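Local structure of sgbp-b (7K44) at residues 30-44 with 110-123. The protein probably binds xyloglucan at the bacterial cell surface, as a surface glycan-binding protein of a xyloglucan utilization locus in Bacteroides uniformis. Sequence-based numbering, arbitrary orientation.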
# COMPACT_ATOMS: atom_id res chain seq x y z
N PRO A 30 -21.30 11.25 30.36
CA PRO A 30 -20.15 10.73 29.61
C PRO A 30 -18.92 11.61 29.78
O PRO A 30 -19.05 12.80 30.05
CB PRO A 30 -20.64 10.77 28.16
CG PRO A 30 -22.13 10.72 28.26
CD PRO A 30 -22.47 11.48 29.50
N ALA A 31 -17.73 11.02 29.62
CA ALA A 31 -16.47 11.69 29.89
C ALA A 31 -15.89 12.29 28.62
O ALA A 31 -16.13 11.78 27.52
CB ALA A 31 -15.46 10.68 30.46
N PRO A 32 -15.12 13.37 28.73
CA PRO A 32 -14.57 14.00 27.53
C PRO A 32 -13.49 13.15 26.88
O PRO A 32 -12.82 12.34 27.54
CB PRO A 32 -13.98 15.31 28.06
CG PRO A 32 -13.61 15.00 29.47
CD PRO A 32 -14.69 14.06 29.96
N TYR A 33 -13.33 13.32 25.58
CA TYR A 33 -12.26 12.69 24.84
C TYR A 33 -11.80 13.62 23.73
O TYR A 33 -12.54 14.51 23.29
CB TYR A 33 -12.68 11.32 24.28
CG TYR A 33 -13.79 11.38 23.25
CD1 TYR A 33 -15.12 11.44 23.65
CD2 TYR A 33 -13.51 11.35 21.89
CE1 TYR A 33 -16.14 11.48 22.72
CE2 TYR A 33 -14.52 11.38 20.95
CZ TYR A 33 -15.83 11.45 21.37
OH TYR A 33 -16.84 11.49 20.43
N ILE A 34 -10.56 13.43 23.29
CA ILE A 34 -9.97 14.20 22.21
C ILE A 34 -9.60 13.24 21.09
O ILE A 34 -8.85 12.29 21.31
CB ILE A 34 -8.73 15.00 22.68
CG1 ILE A 34 -9.12 16.01 23.76
CG2 ILE A 34 -8.09 15.70 21.49
CD1 ILE A 34 -7.92 16.70 24.39
N THR A 35 -10.15 13.49 19.90
CA THR A 35 -9.84 12.69 18.72
C THR A 35 -8.61 13.23 18.01
O THR A 35 -7.73 12.47 17.60
CB THR A 35 -11.03 12.73 17.77
OG1 THR A 35 -12.19 12.20 18.43
CG2 THR A 35 -10.73 11.94 16.50
N ARG A 36 -8.54 14.55 17.86
CA ARG A 36 -7.46 15.18 17.13
C ARG A 36 -7.51 16.66 17.43
O ARG A 36 -8.47 17.17 18.01
CB ARG A 36 -7.59 14.96 15.62
CG ARG A 36 -8.90 15.47 15.06
CD ARG A 36 -9.06 15.19 13.56
NE ARG A 36 -10.38 15.59 13.09
CZ ARG A 36 -10.64 16.70 12.40
NH1 ARG A 36 -9.65 17.53 12.08
NH2 ARG A 36 -11.88 16.99 12.04
N VAL A 37 -6.45 17.35 17.02
CA VAL A 37 -6.36 18.80 17.11
C VAL A 37 -6.01 19.32 15.73
O VAL A 37 -5.03 18.87 15.12
CB VAL A 37 -5.31 19.24 18.14
CG1 VAL A 37 -5.18 20.75 18.15
CG2 VAL A 37 -5.69 18.73 19.51
N ALA A 38 -6.82 20.24 15.22
CA ALA A 38 -6.59 20.87 13.93
C ALA A 38 -5.81 22.15 14.15
O ALA A 38 -6.19 22.98 14.99
CB ALA A 38 -7.92 21.18 13.26
N THR A 39 -4.73 22.32 13.40
CA THR A 39 -3.92 23.53 13.46
C THR A 39 -2.95 23.54 12.30
O THR A 39 -2.67 22.51 11.68
CB THR A 39 -3.15 23.63 14.78
OG1 THR A 39 -2.64 24.96 14.92
CG2 THR A 39 -2.00 22.63 14.82
N THR A 40 -2.43 24.73 12.02
CA THR A 40 -1.37 24.92 11.03
C THR A 40 -0.04 25.06 11.74
O THR A 40 0.05 25.65 12.82
CB THR A 40 -1.64 26.15 10.17
OG1 THR A 40 -1.90 27.29 11.00
CG2 THR A 40 -2.84 25.92 9.26
N PHE A 41 1.00 24.51 11.14
CA PHE A 41 2.32 24.49 11.73
C PHE A 41 3.23 25.51 11.06
O PHE A 41 3.04 25.83 9.88
CB PHE A 41 2.95 23.09 11.61
CG PHE A 41 2.28 22.05 12.45
CD1 PHE A 41 2.54 21.97 13.81
CD2 PHE A 41 1.37 21.16 11.90
CE1 PHE A 41 1.92 21.03 14.60
CE2 PHE A 41 0.75 20.20 12.68
CZ PHE A 41 1.02 20.14 14.03
N PRO A 42 4.21 26.06 11.79
CA PRO A 42 4.40 25.83 13.22
C PRO A 42 3.37 26.62 14.02
O PRO A 42 2.84 27.60 13.51
CB PRO A 42 5.80 26.39 13.47
CG PRO A 42 5.93 27.48 12.47
CD PRO A 42 5.23 26.97 11.24
N VAL A 43 3.08 26.15 15.23
CA VAL A 43 2.12 26.83 16.08
C VAL A 43 2.84 27.99 16.76
O VAL A 43 3.73 27.78 17.59
CB VAL A 43 1.51 25.87 17.11
CG1 VAL A 43 0.47 26.60 17.94
CG2 VAL A 43 0.89 24.66 16.40
N GLU A 44 2.48 29.21 16.39
CA GLU A 44 3.02 30.43 16.96
C GLU A 44 1.97 31.08 17.84
O GLU A 44 0.80 30.68 17.87
CB GLU A 44 3.44 31.41 15.86
CG GLU A 44 4.36 30.83 14.78
CD GLU A 44 5.80 30.71 15.23
OE1 GLU A 44 6.60 30.08 14.51
OE2 GLU A 44 6.14 31.24 16.31
N CYS A 110 -12.72 18.91 32.52
CA CYS A 110 -14.15 19.09 32.70
C CYS A 110 -14.56 18.63 34.10
O CYS A 110 -13.75 18.09 34.86
CB CYS A 110 -14.93 18.31 31.65
SG CYS A 110 -14.64 18.80 29.94
N TYR A 111 -15.83 18.84 34.43
CA TYR A 111 -16.35 18.44 35.74
C TYR A 111 -16.25 16.93 35.93
O TYR A 111 -15.75 16.46 36.96
CB TYR A 111 -17.80 18.89 35.87
CG TYR A 111 -18.39 18.72 37.25
CD1 TYR A 111 -18.13 19.65 38.25
CD2 TYR A 111 -19.20 17.63 37.56
CE1 TYR A 111 -18.66 19.51 39.52
CE2 TYR A 111 -19.73 17.48 38.82
CZ TYR A 111 -19.46 18.42 39.80
OH TYR A 111 -19.99 18.27 41.06
N THR A 112 -16.71 16.16 34.95
CA THR A 112 -16.67 14.70 35.04
C THR A 112 -15.24 14.21 35.16
O THR A 112 -14.86 13.57 36.15
CB THR A 112 -17.36 14.09 33.81
OG1 THR A 112 -18.74 14.48 33.80
CG2 THR A 112 -17.26 12.58 33.82
N ALA A 113 -14.42 14.50 34.15
CA ALA A 113 -13.05 14.02 34.09
C ALA A 113 -12.25 14.94 33.17
O ALA A 113 -12.74 15.99 32.76
CB ALA A 113 -13.01 12.56 33.62
N SER A 114 -11.03 14.53 32.85
CA SER A 114 -10.17 15.28 31.95
C SER A 114 -9.87 14.43 30.72
O SER A 114 -9.92 13.20 30.77
CB SER A 114 -8.85 15.67 32.63
OG SER A 114 -9.04 16.73 33.55
N ALA A 115 -9.58 15.11 29.62
CA ALA A 115 -9.05 14.48 28.42
C ALA A 115 -7.76 15.19 28.04
O ALA A 115 -7.60 16.38 28.30
CB ALA A 115 -10.05 14.54 27.25
N PHE A 116 -6.84 14.45 27.42
CA PHE A 116 -5.60 15.06 26.98
C PHE A 116 -5.11 14.39 25.71
O PHE A 116 -5.53 13.28 25.36
CB PHE A 116 -4.52 15.06 28.06
CG PHE A 116 -3.99 13.70 28.40
CD1 PHE A 116 -4.72 12.83 29.20
CD2 PHE A 116 -2.74 13.30 27.95
CE1 PHE A 116 -4.22 11.58 29.53
CE2 PHE A 116 -2.24 12.05 28.27
CZ PHE A 116 -2.98 11.19 29.06
N THR A 117 -4.20 15.07 25.02
CA THR A 117 -3.66 14.58 23.77
C THR A 117 -2.24 15.09 23.65
O THR A 117 -1.92 16.15 24.21
CB THR A 117 -4.51 15.09 22.58
OG1 THR A 117 -4.10 14.45 21.37
CG2 THR A 117 -4.38 16.61 22.41
N PRO A 118 -1.35 14.35 22.98
CA PRO A 118 0.00 14.86 22.76
C PRO A 118 -0.04 16.17 21.99
O PRO A 118 -0.92 16.40 21.16
CB PRO A 118 0.67 13.76 21.94
CG PRO A 118 -0.13 12.54 22.20
CD PRO A 118 -1.53 13.01 22.39
N PHE A 119 0.93 17.05 22.28
CA PHE A 119 1.07 18.30 21.56
C PHE A 119 2.53 18.58 21.28
O PHE A 119 3.39 18.36 22.15
CB PHE A 119 0.49 19.50 22.35
CG PHE A 119 0.71 20.82 21.66
CD1 PHE A 119 -0.09 21.19 20.59
CD2 PHE A 119 1.76 21.65 22.03
CE1 PHE A 119 0.14 22.37 19.92
CE2 PHE A 119 1.99 22.84 21.36
CZ PHE A 119 1.17 23.20 20.31
N ARG A 120 2.82 19.07 20.08
CA ARG A 120 4.10 19.70 19.78
C ARG A 120 3.87 20.85 18.81
O ARG A 120 2.93 20.84 18.01
CB ARG A 120 5.15 18.70 19.26
CG ARG A 120 4.65 17.77 18.20
CD ARG A 120 5.78 16.91 17.64
NE ARG A 120 6.79 17.71 16.95
CZ ARG A 120 8.10 17.58 17.15
NH1 ARG A 120 8.56 16.69 18.01
NH2 ARG A 120 8.95 18.35 16.47
N ARG A 121 4.74 21.86 18.90
CA ARG A 121 4.56 23.09 18.14
C ARG A 121 4.96 22.98 16.68
O ARG A 121 4.52 23.80 15.87
CB ARG A 121 5.40 24.23 18.74
CG ARG A 121 4.81 24.92 19.93
CD ARG A 121 5.53 26.24 20.18
NE ARG A 121 6.90 26.23 19.67
CZ ARG A 121 7.29 26.85 18.56
NH1 ARG A 121 6.42 27.53 17.82
NH2 ARG A 121 8.56 26.78 18.17
N THR A 122 5.82 22.03 16.33
CA THR A 122 6.33 21.92 14.98
C THR A 122 5.96 20.57 14.39
O THR A 122 5.78 19.59 15.11
CB THR A 122 7.85 22.08 14.96
OG1 THR A 122 8.43 21.16 15.89
CG2 THR A 122 8.23 23.50 15.37
N ALA A 123 5.83 20.55 13.06
CA ALA A 123 5.47 19.33 12.35
C ALA A 123 6.65 18.37 12.31
O ALA A 123 7.81 18.77 12.18
CB ALA A 123 5.06 19.68 10.92
O HOH W 1 -12.34 11.75 30.31
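Ile-34 and Thr-117 meet between edge strands of two four-stranded antiparallel sheets that repeat the strand order of the following IPT/TIG domain, consistent with an immunoglobulin-like sandwich. Strands 33-39 and 114-120 run nearly parallel, 25° apart, joined here by side chains. Ile-34 CG2 lies 3.8 Å from Thr-117 CB, the side chains crossing at about a right angle, while Ile-34 CD1 reaches Phe-116 CA. Past the strands the backbones do bond: Val-43 N donates to Arg-121 O at 2.8 Å. Arg-121 answers. Its CB and CG pass Val-43 O, CG at 3.8 Å, and CD approaches that oxygen to 3.5 Å. A bend at chi3 (-26°) brings the guanidinium round, CZ again 3.8 Å from Val-43 O, NE in a salt bridge with Asp-102 OD1, and NH1 donating edge-on to Val-43 O at 2.7 Å, 38° out of the carbonyl plane. A leucine here would probably leave Val-43 O without this donor and Asp-102 without its charged mate. Phe-41 puts its CD1 edge 3.4 Å from Arg-121 O, with Ala-123 CA and Thr-39 CG2 over opposite faces, both offset toward the rim. At the far end one water donates to Pro-32 O and Ser-114 O, 2.9 Å from each.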